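Local structure of DNA replication factor Cdt1 (3A4C) at residues A33-M36 with E37-C40. The protein acts as a DNA replication licensing factor that, with CDC6 and ORC, promotes MCM loading onto DNA, here represented by its C-terminal winged-helix domain. Numbering follows the deposited sequence.
Sequences ALTM and EVVC
In this winged-helix domain, Thr35 is the N-cap where the short strand 33-35 turns into helix 36-45, and its hydroxyl caps the start of the helix. Threonine suits the place because its short side chain carries an oxygen acceptor that can reach a backbone N-H of the first turn, which lacks the carbonyl partner a preceding turn would supply; chi1 at 67° swings OG1 that way, and it accepts from Val38 N at 3.2 Å. The carbonyl of the same residue starts the helical ladder, Val39 N reaching Thr35 O at 2.9 Å with a C=O...N angle of 162°. Val38 also lays its methyl CG2 against the hydroxyl, 3.3 Å from Thr35 OG1.

One residue earlier, Leu34 packs on Val39, the two side chains crossing at a slant with Leu34 CB a tight 3.5 Å from Val39 CG2. Both are buried and apolar, as befits residues that also meet Phe26 of helix 3-27, while the backbone of Leu34 bonds to Val82 in the antiparallel sheet.

Farther round, Cys40 N donates to Met36 O at 2.9 Å. Their side chains both touch Leu60 of helix 53-66, and the sulfurs Met36 SD and Cys40 SG lie 3.8 Å apart.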
loop_
_atom_site.group_PDB
_atom_site.type_symbol
_atom_site.label_atom_id
_atom_site.label_comp_id
_atom_site.label_asym_id
_atom_site.label_seq_id
_atom_site.Cartn_x
_atom_site.Cartn_y
_atom_site.Cartn_z
ATOM N N ALA A 33 -7.810 -5.548 11.275
ATOM C CA ALA A 33 -8.095 -4.474 10.327
ATOM C C ALA A 33 -7.896 -3.124 10.980
ATOM O O ALA A 33 -8.022 -2.998 12.191
ATOM C CB ALA A 33 -9.526 -4.588 9.782
ATOM N N LEU A 34 -7.582 -2.119 10.170
ATOM C CA LEU A 34 -7.472 -0.743 10.638
ATOM C C LEU A 34 -8.132 0.154 9.609
ATOM O O LEU A 34 -8.135 -0.174 8.430
ATOM C CB LEU A 34 -6.004 -0.335 10.777
ATOM C CG LEU A 34 -5.157 -1.022 11.846
ATOM C CD1 LEU A 34 -3.688 -0.670 11.619
ATOM C CD2 LEU A 34 -5.627 -0.618 13.231
ATOM N N THR A 35 -8.681 1.291 10.035
ATOM C CA THR A 35 -9.242 2.232 9.072
ATOM C C THR A 35 -8.122 2.829 8.233
ATOM O O THR A 35 -6.990 2.946 8.704
ATOM C CB THR A 35 -10.020 3.368 9.751
ATOM O OG1 THR A 35 -9.109 4.193 10.488
ATOM C CG2 THR A 35 -11.082 2.795 10.696
ATOM N N MET A 36 -8.445 3.182 6.991
ATOM C CA MET A 36 -7.510 3.840 6.077
ATOM C C MET A 36 -6.879 5.070 6.694
ATOM O O MET A 36 -5.686 5.300 6.548
ATOM C CB MET A 36 -8.225 4.263 4.801
ATOM C CG MET A 36 -7.845 3.474 3.594
ATOM S SD MET A 36 -6.139 3.842 3.152
ATOM C CE MET A 36 -6.131 3.091 1.528
ATOM N N GLU A 37 -7.690 5.881 7.361
ATOM C CA GLU A 37 -7.169 7.055 8.043
ATOM C C GLU A 37 -6.057 6.687 9.025
ATOM O O GLU A 37 -4.988 7.299 9.021
ATOM C CB GLU A 37 -8.296 7.775 8.784
ATOM C CG GLU A 37 -7.865 9.077 9.412
ATOM C CD GLU A 37 -9.039 9.981 9.723
ATOM O OE1 GLU A 37 -8.808 11.113 10.195
ATOM O OE2 GLU A 37 -10.192 9.557 9.491
ATOM N N VAL A 38 -6.314 5.694 9.871
ATOM C CA VAL A 38 -5.332 5.277 10.865
ATOM C C VAL A 38 -4.086 4.713 10.201
ATOM O O VAL A 38 -2.954 5.048 10.586
ATOM C CB VAL A 38 -5.919 4.249 11.849
ATOM C CG1 VAL A 38 -4.805 3.563 12.641
ATOM C CG2 VAL A 38 -6.896 4.935 12.794
ATOM N N VAL A 39 -4.292 3.866 9.197
ATOM C CA VAL A 39 -3.169 3.219 8.525
ATOM C C VAL A 39 -2.270 4.277 7.907
ATOM O O VAL A 39 -1.044 4.212 8.025
ATOM C CB VAL A 39 -3.642 2.257 7.417
ATOM C CG1 VAL A 39 -2.454 1.777 6.596
ATOM C CG2 VAL A 39 -4.403 1.079 8.017
ATOM N N CYS A 40 -2.878 5.258 7.251
ATOM C CA CYS A 40 -2.090 6.289 6.574
ATOM C C CYS A 40 -1.303 7.113 7.578
ATOM O O CYS A 40 -0.154 7.471 7.327
ATOM C CB CYS A 40 -2.978 7.202 5.729
ATOM S SG CYS A 40 -3.574 6.402 4.227
#